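Local coordinates for zinc-binding protein TroA (Treponema pallidum, PDB 1K0F) that binds zinc with high affinity and specificity in the periplasm and delivers it to the membrane permease of the TroABC importer, at residues K17-G22 with Q137-Q142; T7-I12 with H102-V107; S76-A81 with C122-G127; P212-E217 with K223-L228. All coordinates share one frame; numbering follows the deposited sequence.

Contact 1 (K17-G22 with Q137-Q142)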
# COMPACT_ATOMS: atom_id res chain seq x y z
N LYS A 17 -11.71 3.44 10.05
CA LYS A 17 -11.86 2.87 11.39
C LYS A 17 -11.44 3.83 12.50
O LYS A 17 -12.18 4.09 13.44
CB LYS A 17 -11.03 1.59 11.50
CG LYS A 17 -11.56 0.45 10.64
CD LYS A 17 -11.21 -0.89 11.23
CE LYS A 17 -10.16 -1.59 10.40
NZ LYS A 17 -10.67 -2.86 9.83
N ASN A 18 -10.23 4.36 12.36
CA ASN A 18 -9.68 5.27 13.35
C ASN A 18 -10.47 6.56 13.46
O ASN A 18 -10.67 7.05 14.57
CB ASN A 18 -8.23 5.58 12.99
CG ASN A 18 -7.32 4.40 13.19
OD1 ASN A 18 -7.01 4.02 14.31
ND2 ASN A 18 -6.88 3.79 12.09
N ILE A 19 -10.92 7.08 12.32
CA ILE A 19 -11.69 8.33 12.26
C ILE A 19 -13.18 8.16 12.56
O ILE A 19 -13.68 8.73 13.52
CB ILE A 19 -11.57 9.02 10.88
CG1 ILE A 19 -10.09 9.30 10.56
CG2 ILE A 19 -12.36 10.32 10.88
CD1 ILE A 19 -9.79 9.44 9.11
N ALA A 20 -13.88 7.40 11.72
CA ALA A 20 -15.31 7.18 11.92
C ALA A 20 -15.60 6.27 13.10
O ALA A 20 -16.62 6.43 13.79
CB ALA A 20 -15.93 6.59 10.66
N GLN A 21 -14.71 5.31 13.35
CA GLN A 21 -14.89 4.37 14.43
C GLN A 21 -16.22 3.67 14.24
O GLN A 21 -16.50 3.15 13.15
CB GLN A 21 -14.88 5.11 15.76
CG GLN A 21 -13.81 6.15 15.84
CD GLN A 21 -12.75 5.79 16.83
OE1 GLN A 21 -11.57 5.72 16.50
NE2 GLN A 21 -13.17 5.55 18.06
N GLY A 22 -17.04 3.67 15.28
CA GLY A 22 -18.33 2.99 15.20
C GLY A 22 -19.44 3.89 14.74
O GLY A 22 -20.61 3.56 14.91
N GLN A 137 -7.06 13.98 13.90
CA GLN A 137 -5.77 14.51 14.34
C GLN A 137 -4.97 13.42 15.02
O GLN A 137 -3.81 13.20 14.69
CB GLN A 137 -5.97 15.66 15.31
CG GLN A 137 -6.77 16.80 14.75
CD GLN A 137 -7.32 17.69 15.84
OE1 GLN A 137 -8.06 18.64 15.56
NE2 GLN A 137 -6.98 17.38 17.09
N ALA A 138 -5.61 12.75 15.97
CA ALA A 138 -4.95 11.68 16.67
C ALA A 138 -4.33 10.79 15.60
O ALA A 138 -3.12 10.79 15.42
CB ALA A 138 -5.95 10.90 17.50
N TYR A 139 -5.18 10.08 14.87
CA TYR A 139 -4.72 9.17 13.81
C TYR A 139 -3.58 9.74 12.96
O TYR A 139 -2.73 8.99 12.47
CB TYR A 139 -5.91 8.77 12.92
CG TYR A 139 -5.56 7.76 11.86
CD1 TYR A 139 -4.99 6.52 12.19
CD2 TYR A 139 -5.81 8.02 10.52
CE1 TYR A 139 -4.70 5.57 11.20
CE2 TYR A 139 -5.53 7.08 9.53
CZ TYR A 139 -4.98 5.87 9.87
OH TYR A 139 -4.73 4.96 8.88
N GLN A 140 -3.54 11.05 12.79
CA GLN A 140 -2.47 11.65 12.00
C GLN A 140 -1.20 11.61 12.83
O GLN A 140 -0.12 11.31 12.32
CB GLN A 140 -2.81 13.09 11.62
CG GLN A 140 -2.89 13.35 10.11
CD GLN A 140 -1.83 12.58 9.33
OE1 GLN A 140 -2.14 11.63 8.61
NE2 GLN A 140 -0.57 12.99 9.46
N GLN A 141 -1.34 11.92 14.11
CA GLN A 141 -0.21 11.90 15.02
C GLN A 141 0.45 10.54 14.98
O GLN A 141 1.66 10.41 15.13
CB GLN A 141 -0.68 12.19 16.44
CG GLN A 141 -1.59 13.38 16.51
CD GLN A 141 -1.02 14.46 17.39
OE1 GLN A 141 0.13 14.39 17.80
NE2 GLN A 141 -1.83 15.46 17.70
N GLN A 142 -0.37 9.51 14.78
CA GLN A 142 0.13 8.14 14.69
C GLN A 142 0.92 8.05 13.40
O GLN A 142 2.00 7.46 13.36
CB GLN A 142 -1.04 7.15 14.66
CG GLN A 142 -1.63 6.81 16.04
CD GLN A 142 -2.88 5.93 15.95
OE1 GLN A 142 -2.80 4.75 15.59
NE2 GLN A 142 -4.03 6.50 16.27
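Y139 takes the side-chain amide of N18 flat against one face of its ring, and most of the contact between 17-22 and 137-142 lies in that stack. The two planes are only 15° apart. CB of N18 sits 3.9 Å from the centroid of the Y139 ring, a CH-pi contact displaced toward the rim, and from there the amide runs out over one side of the ring: CG of N18 is 3.3 Å from CD1 of Y139, and ND2 lies over CE1. The ring reaches across because CG of Y139 is anti to its backbone N (chi1 -176°), carrying it from its own helix to the neighbouring one. At the far end of the ring, OH is hydrogen-bonded to OD2 of D14, one turn back from N18; ND2 of N18 makes a weak bond to O of D14. Both polar groups are thus tied to the same residue, which should steady the ring and the amide against each other. I19 adds an apolar touch, its CD1 reaching 4.5 Å from CD2 of Y139, at an oblique angle to the ring. One turn further on, Q142 comes in at the margin of the contact, where its NE2 is 4.3 Å from OD1 of N18, a loose approach. Around this pairing, I19 and A20 rest on F132 of helix 129-156 and on L121 of helix 107-124, O of I19 accepts a bond from R135, and Y139 also packs on V114 and Y260, while Q142 lies against V261 of helix 260-273.

Contact 2 (T7-I12 with H102-V107)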
# COMPACT_ATOMS: atom_id res chain seq x y z
N THR A 7 -14.82 0.80 1.33
CA THR A 7 -13.49 1.09 0.82
C THR A 7 -12.89 -0.11 0.11
O THR A 7 -13.34 -1.24 0.27
CB THR A 7 -12.55 1.52 1.97
OG1 THR A 7 -11.98 0.36 2.57
CG2 THR A 7 -13.32 2.30 3.02
N THR A 8 -11.85 0.16 -0.67
CA THR A 8 -11.17 -0.87 -1.42
C THR A 8 -10.02 -1.45 -0.61
O THR A 8 -10.21 -2.38 0.15
CB THR A 8 -10.64 -0.29 -2.72
OG1 THR A 8 -9.97 0.95 -2.44
CG2 THR A 8 -11.80 -0.00 -3.69
N ILE A 9 -8.83 -0.89 -0.77
CA ILE A 9 -7.66 -1.37 -0.04
C ILE A 9 -7.81 -1.14 1.46
O ILE A 9 -8.37 -0.12 1.89
CB ILE A 9 -6.40 -0.67 -0.53
CG1 ILE A 9 -6.57 0.85 -0.39
CG2 ILE A 9 -6.14 -1.03 -1.99
CD1 ILE A 9 -5.32 1.63 -0.64
N GLY A 10 -7.32 -2.09 2.25
CA GLY A 10 -7.43 -1.99 3.70
C GLY A 10 -6.87 -0.71 4.31
O GLY A 10 -7.33 -0.26 5.36
N MET A 11 -5.88 -0.13 3.64
CA MET A 11 -5.24 1.09 4.13
C MET A 11 -6.25 2.19 4.38
O MET A 11 -6.18 2.88 5.40
CB MET A 11 -4.19 1.56 3.14
CG MET A 11 -2.89 0.77 3.19
SD MET A 11 -2.96 -0.78 2.25
CE MET A 11 -2.52 -0.19 0.66
N ILE A 12 -7.19 2.36 3.46
CA ILE A 12 -8.23 3.38 3.59
C ILE A 12 -9.14 2.99 4.75
O ILE A 12 -9.45 3.81 5.61
CB ILE A 12 -9.08 3.49 2.30
CG1 ILE A 12 -8.18 3.91 1.13
CG2 ILE A 12 -10.24 4.45 2.52
CD1 ILE A 12 -8.94 4.39 -0.07
N HIS A 102 1.25 3.89 -5.15
CA HIS A 102 1.60 3.39 -3.83
C HIS A 102 2.08 4.46 -2.87
O HIS A 102 3.11 4.31 -2.22
CB HIS A 102 2.64 2.30 -3.97
CG HIS A 102 2.25 1.24 -4.95
ND1 HIS A 102 2.48 1.35 -6.30
CD2 HIS A 102 1.62 0.05 -4.77
CE1 HIS A 102 2.01 0.29 -6.92
NE2 HIS A 102 1.48 -0.52 -6.01
N VAL A 103 1.30 5.53 -2.78
CA VAL A 103 1.63 6.66 -1.93
C VAL A 103 1.50 6.40 -0.43
O VAL A 103 2.01 7.15 0.39
CB VAL A 103 0.74 7.86 -2.30
CG1 VAL A 103 1.02 8.30 -3.73
CG2 VAL A 103 -0.72 7.48 -2.14
N TRP A 104 0.81 5.33 -0.07
CA TRP A 104 0.64 5.01 1.34
C TRP A 104 1.96 4.51 1.91
O TRP A 104 2.01 4.01 3.04
CB TRP A 104 -0.40 3.92 1.51
CG TRP A 104 -0.08 2.73 0.71
CD1 TRP A 104 0.83 1.75 1.00
CD2 TRP A 104 -0.64 2.39 -0.56
NE1 TRP A 104 0.87 0.83 -0.01
CE2 TRP A 104 -0.02 1.19 -0.98
CE3 TRP A 104 -1.60 2.99 -1.38
CZ2 TRP A 104 -0.34 0.58 -2.19
CZ3 TRP A 104 -1.91 2.38 -2.59
CH2 TRP A 104 -1.28 1.18 -2.98
N PHE A 105 3.03 4.61 1.12
CA PHE A 105 4.33 4.18 1.60
C PHE A 105 5.19 5.38 1.95
O PHE A 105 6.33 5.23 2.38
CB PHE A 105 5.01 3.27 0.58
CG PHE A 105 4.64 1.82 0.75
CD1 PHE A 105 4.46 1.28 2.02
CD2 PHE A 105 4.44 1.01 -0.36
CE1 PHE A 105 4.08 -0.05 2.18
CE2 PHE A 105 4.06 -0.32 -0.22
CZ PHE A 105 3.87 -0.85 1.06
N ASP A 106 4.63 6.57 1.75
CA ASP A 106 5.28 7.80 2.14
C ASP A 106 4.30 8.35 3.17
O ASP A 106 3.39 9.11 2.84
CB ASP A 106 5.43 8.79 0.98
CG ASP A 106 6.17 10.06 1.39
OD1 ASP A 106 6.26 10.34 2.61
OD2 ASP A 106 6.67 10.79 0.50
N VAL A 107 4.46 7.90 4.41
CA VAL A 107 3.60 8.29 5.53
C VAL A 107 3.22 9.76 5.52
O VAL A 107 2.09 10.10 5.81
CB VAL A 107 4.28 7.98 6.86
CG1 VAL A 107 3.38 8.37 8.00
CG2 VAL A 107 4.66 6.52 6.94
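M11 sets its terminal methyl squarely over the indole of W104. CE of M11 is 3.4 Å from the centroid of the five-membered ring and 16° off its normal, a CH-pi contact, with SD directly above at 4.6 Å from that same W104 ring centroid, a more distant Met-aromatic contact. The M11 chain bends at chi2 (82°) and chi3 (86°), and those bends drop the methyl onto the face. I9, the N-cap residue of helix 10-20, brings CD1 to 4.0 Å from CZ3 of W104, approaching obliquely on the benzene side. The opposite face of the indole is occupied by CA of H102, 3.6 Å above the plane, while NE1 of W104 lies over the face of F105 and donates a hydrogen bond to O of S247. Further out, O of W104 bonds to OH of Y260, and ND1 of H102 is held by OD1 of D100. H102 and D248, which follows S247, are both zinc ligands, and the side chain of W104 comes within about 4 Å of that of D248. Apolar packing and a single N-H bond thus hold the indole beside the metal site, here empty, consistent with a second-shell place next to H102 and D248.

Contact 3 (S76-A81 with C122-G127)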
# COMPACT_ATOMS: atom_id res chain seq x y z
N SER A 76 -24.24 9.13 -7.88
CA SER A 76 -25.42 8.62 -7.19
C SER A 76 -25.10 8.62 -5.70
O SER A 76 -26.00 8.66 -4.86
CB SER A 76 -25.73 7.20 -7.66
OG SER A 76 -25.45 7.05 -9.04
N ARG A 77 -23.82 8.58 -5.39
CA ARG A 77 -23.37 8.56 -4.00
C ARG A 77 -22.02 9.23 -3.89
O ARG A 77 -21.47 9.71 -4.87
CB ARG A 77 -23.24 7.13 -3.51
CG ARG A 77 -22.09 6.36 -4.17
CD ARG A 77 -22.42 4.88 -4.30
NE ARG A 77 -23.80 4.66 -4.72
CZ ARG A 77 -24.65 3.86 -4.08
NH1 ARG A 77 -24.26 3.20 -3.00
NH2 ARG A 77 -25.89 3.72 -4.53
N LEU A 78 -21.48 9.24 -2.68
CA LEU A 78 -20.18 9.84 -2.46
C LEU A 78 -19.11 8.85 -2.92
O LEU A 78 -19.03 7.74 -2.42
CB LEU A 78 -20.00 10.15 -0.97
CG LEU A 78 -20.53 11.49 -0.48
CD1 LEU A 78 -20.31 11.62 1.03
CD2 LEU A 78 -19.82 12.62 -1.22
N VAL A 79 -18.30 9.27 -3.90
CA VAL A 79 -17.22 8.43 -4.42
C VAL A 79 -15.96 9.27 -4.44
O VAL A 79 -15.89 10.28 -5.14
CB VAL A 79 -17.51 7.95 -5.84
CG1 VAL A 79 -16.28 7.27 -6.42
CG2 VAL A 79 -18.69 6.98 -5.82
N VAL A 80 -14.97 8.84 -3.67
CA VAL A 80 -13.73 9.59 -3.57
C VAL A 80 -12.45 8.76 -3.67
O VAL A 80 -12.28 7.77 -2.97
CB VAL A 80 -13.72 10.39 -2.24
CG1 VAL A 80 -12.30 10.84 -1.91
CG2 VAL A 80 -14.66 11.58 -2.34
N ALA A 81 -11.58 9.18 -4.58
CA ALA A 81 -10.28 8.55 -4.76
C ALA A 81 -9.41 9.42 -3.87
O ALA A 81 -8.87 10.44 -4.31
CB ALA A 81 -9.83 8.64 -6.21
N CYS A 122 -16.63 13.35 7.11
CA CYS A 122 -17.30 14.54 7.64
C CYS A 122 -18.42 14.93 6.70
O CYS A 122 -19.53 15.24 7.13
CB CYS A 122 -16.31 15.70 7.76
SG CYS A 122 -15.11 15.56 9.10
N LYS A 123 -18.12 14.92 5.40
CA LYS A 123 -19.10 15.26 4.37
C LYS A 123 -20.26 14.29 4.47
O LYS A 123 -21.41 14.66 4.30
CB LYS A 123 -18.46 15.15 2.98
CG LYS A 123 -17.91 16.44 2.40
CD LYS A 123 -17.49 17.44 3.47
CE LYS A 123 -16.57 18.50 2.90
NZ LYS A 123 -16.85 19.85 3.44
N LEU A 124 -19.94 13.03 4.76
CA LEU A 124 -20.96 12.00 4.90
C LEU A 124 -21.78 12.23 6.18
O LEU A 124 -23.01 12.18 6.16
CB LEU A 124 -20.28 10.62 4.93
CG LEU A 124 -21.15 9.37 5.05
CD1 LEU A 124 -21.99 9.20 3.79
CD2 LEU A 124 -20.24 8.16 5.27
N LEU A 125 -21.09 12.49 7.29
CA LEU A 125 -21.75 12.74 8.57
C LEU A 125 -21.30 14.05 9.17
O LEU A 125 -20.46 14.09 10.06
CB LEU A 125 -21.45 11.61 9.55
CG LEU A 125 -21.69 10.23 8.94
CD1 LEU A 125 -21.41 9.16 10.00
CD2 LEU A 125 -23.13 10.13 8.41
N PRO A 126 -21.88 15.16 8.69
CA PRO A 126 -21.60 16.53 9.11
C PRO A 126 -21.66 16.70 10.62
O PRO A 126 -20.80 17.35 11.21
CB PRO A 126 -22.68 17.36 8.40
CG PRO A 126 -23.74 16.36 8.01
CD PRO A 126 -22.96 15.12 7.68
N GLY A 127 -22.67 16.11 11.23
CA GLY A 127 -22.84 16.21 12.66
C GLY A 127 -21.72 15.53 13.41
O GLY A 127 -21.55 15.76 14.61
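L78, at the start of strand 78-81, and L124, in the last turn of helix 107-124, bring their CA atoms to 7.7 Å, the shortest such approach between the two segments. One methyl does the work. CD1 of L78 lies against the end of the helix, 3.9 Å from CA of L124 and 4.0 Å from its backbone N, so it meets the helix backbone as much as a side chain. With CD1 anti to CA (chi2 178°) the L78 chain is stretched out from the strand, with CD1 at its leading tip. From the other side L124 offers CB, 4.0 Å from CD1 of L78, and its own CD1, also 4.0 Å from that methyl; the two leucines therefore meet methyl to methyl as well as methyl to stem. K123 joins at the margin with CB, 4.4 Å from CD1 of L78, before its long chain turns off elsewhere and takes the charge with it. Strand 78-81 is an outer strand of the four-stranded parallel sheet, ordered 25-28, 4-7, 54-57, 78-81, of the N-terminal lobe of this solute-binding protein. Its inner neighbour is 54-57, where I55 is hydrogen-bonded through the backbone to both L78 and V80. The helix end spans the two strands, since L124 also lies on L54 and on D53 just before it. Beyond L124 the chain leaves helical geometry at L125, whose side chain packs on P3, V24 and F132, and C122 touches T129 and F132 of helix 129-156, the next helix in the chain.

Contact 4 (P212-E217 with K223-L228); sequences PAIFIE and KNVEAL
V225 fits against strand 213-217 between I214 and I216, and nearly everything that passes between the two segments is apolar. CD1 of I214 comes to 3.5 Å from CG1 of V225, the two side chains sliding past each other in opposite directions, and it lies 4.3 Å from CG of L228, one turn further along the helix. CG1 of I214 lies between its backbone N and carbonyl carbon (chi1 47°), and the extended chi2 carries the end methyl into the angle between V225 and L228. I216 adds CG2, 4.2 Å from CB of V225. A second kind of contact sets polar against apolar: O of F215 lies 3.5 Å from CG2 of V225, while the phenyl ring of F215 turns to the other face of the sheet and packs on L164 and T166 of strand 163-166. Strand and helix form the first half of a beta-alpha-beta unit: strand 213-217 pairs in parallel with 240-245, and helix 225-233 between them drops V225 onto I241 as well. Charge is handled at the end of the strand, where OE2 of E217 accepts bonds from OG of S247 and ND1 of the zinc ligand H168. Branched aliphatic packing thus joins these two segments by van der Waals contact alone, with no hydrogen bond between them, while E217, through its bond to ND1 of H168, probably orients that zinc ligand.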
# COMPACT_ATOMS: atom_id res chain seq x y z
N PRO A 212 21.63 -9.51 1.33
CA PRO A 212 21.38 -10.49 2.38
C PRO A 212 19.98 -11.04 2.24
O PRO A 212 19.73 -12.20 2.53
CB PRO A 212 21.55 -9.69 3.68
CG PRO A 212 21.41 -8.27 3.27
CD PRO A 212 21.94 -8.18 1.87
N ALA A 213 19.05 -10.21 1.77
CA ALA A 213 17.69 -10.68 1.61
C ALA A 213 16.83 -9.92 0.62
O ALA A 213 17.02 -8.74 0.38
CB ALA A 213 17.00 -10.69 2.99
N ILE A 214 15.88 -10.65 0.04
CA ILE A 214 14.90 -10.11 -0.90
C ILE A 214 13.59 -10.40 -0.16
O ILE A 214 13.59 -11.20 0.76
CB ILE A 214 14.95 -10.86 -2.26
CG1 ILE A 214 14.96 -12.37 -2.06
CG2 ILE A 214 16.20 -10.44 -3.04
CD1 ILE A 214 14.59 -13.15 -3.30
N PHE A 215 12.49 -9.77 -0.55
CA PHE A 215 11.24 -10.00 0.15
C PHE A 215 10.03 -10.46 -0.64
O PHE A 215 9.87 -10.13 -1.82
CB PHE A 215 10.85 -8.74 0.92
CG PHE A 215 11.89 -8.30 1.91
CD1 PHE A 215 13.12 -7.83 1.47
CD2 PHE A 215 11.66 -8.41 3.27
CE1 PHE A 215 14.11 -7.48 2.37
CE2 PHE A 215 12.65 -8.06 4.19
CZ PHE A 215 13.88 -7.59 3.74
N ILE A 216 9.18 -11.22 0.01
CA ILE A 216 7.95 -11.70 -0.60
C ILE A 216 6.93 -10.62 -0.32
O ILE A 216 7.24 -9.59 0.29
CB ILE A 216 7.45 -13.04 0.03
CG1 ILE A 216 8.08 -13.24 1.40
CG2 ILE A 216 7.81 -14.23 -0.87
CD1 ILE A 216 7.49 -14.37 2.17
N GLU A 217 5.70 -10.84 -0.76
CA GLU A 217 4.66 -9.87 -0.52
C GLU A 217 3.35 -10.59 -0.35
O GLU A 217 3.12 -11.62 -0.96
CB GLU A 217 4.58 -8.90 -1.67
CG GLU A 217 5.66 -7.86 -1.64
CD GLU A 217 5.51 -6.87 -2.76
OE1 GLU A 217 6.49 -6.17 -3.08
OE2 GLU A 217 4.40 -6.80 -3.32
N LYS A 223 5.56 -17.69 -5.37
CA LYS A 223 6.21 -18.56 -6.35
C LYS A 223 7.15 -17.81 -7.27
O LYS A 223 8.07 -18.39 -7.83
CB LYS A 223 5.16 -19.34 -7.15
CG LYS A 223 5.23 -19.22 -8.68
CD LYS A 223 3.82 -19.24 -9.26
CE LYS A 223 3.10 -20.56 -9.00
NZ LYS A 223 4.02 -21.74 -9.05
N ASN A 224 6.95 -16.50 -7.39
CA ASN A 224 7.80 -15.71 -8.25
C ASN A 224 9.09 -15.23 -7.61
O ASN A 224 10.15 -15.35 -8.21
CB ASN A 224 7.01 -14.52 -8.79
CG ASN A 224 5.99 -14.94 -9.83
OD1 ASN A 224 6.34 -15.31 -10.95
ND2 ASN A 224 4.71 -14.88 -9.46
N VAL A 225 9.02 -14.70 -6.39
CA VAL A 225 10.24 -14.25 -5.73
C VAL A 225 11.14 -15.43 -5.36
O VAL A 225 12.36 -15.36 -5.53
CB VAL A 225 9.92 -13.42 -4.46
CG1 VAL A 225 11.10 -13.51 -3.47
CG2 VAL A 225 9.66 -11.97 -4.84
N GLU A 226 10.55 -16.51 -4.85
CA GLU A 226 11.32 -17.69 -4.48
C GLU A 226 12.05 -18.21 -5.70
O GLU A 226 13.07 -18.88 -5.58
CB GLU A 226 10.41 -18.79 -3.96
CG GLU A 226 9.54 -18.37 -2.81
CD GLU A 226 9.26 -19.52 -1.87
OE1 GLU A 226 9.15 -20.68 -2.34
OE2 GLU A 226 9.16 -19.26 -0.65
N ALA A 227 11.51 -17.92 -6.88
CA ALA A 227 12.11 -18.36 -8.13
C ALA A 227 13.31 -17.47 -8.40
O ALA A 227 14.34 -17.91 -8.90
CB ALA A 227 11.11 -18.26 -9.26
N LEU A 228 13.15 -16.20 -8.06
CA LEU A 228 14.23 -15.25 -8.24
C LEU A 228 15.30 -15.70 -7.28
O LEU A 228 16.47 -15.75 -7.61
CB LEU A 228 13.75 -13.84 -7.89
CG LEU A 228 14.82 -12.78 -7.61
CD1 LEU A 228 15.94 -12.84 -8.65
CD2 LEU A 228 14.16 -11.40 -7.61

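How the contacts relate
From the N terminus, helix 10-20 is used twice: 7-12 opens contact 2 at its start and 17-22 opens contact 1 at its end. Strand 78-81 then opens contact 3. Contact 2 closes first, at 102-107, so it crosses both others; contact 3 closes at 122-127, and contact 1 last, at 137-142, enclosing contact 3. Together they fasten the N-terminal sheet and helix 10-20 to the loop at H102 and to the successive helices 107-124 and 129-156. Contact 4 follows in series, a short local closure in the C-terminal beta-alpha-beta unit, on the opposite side of the chain's centre from contacts 1 and 3, their centres about 34 and 40 Å from its own.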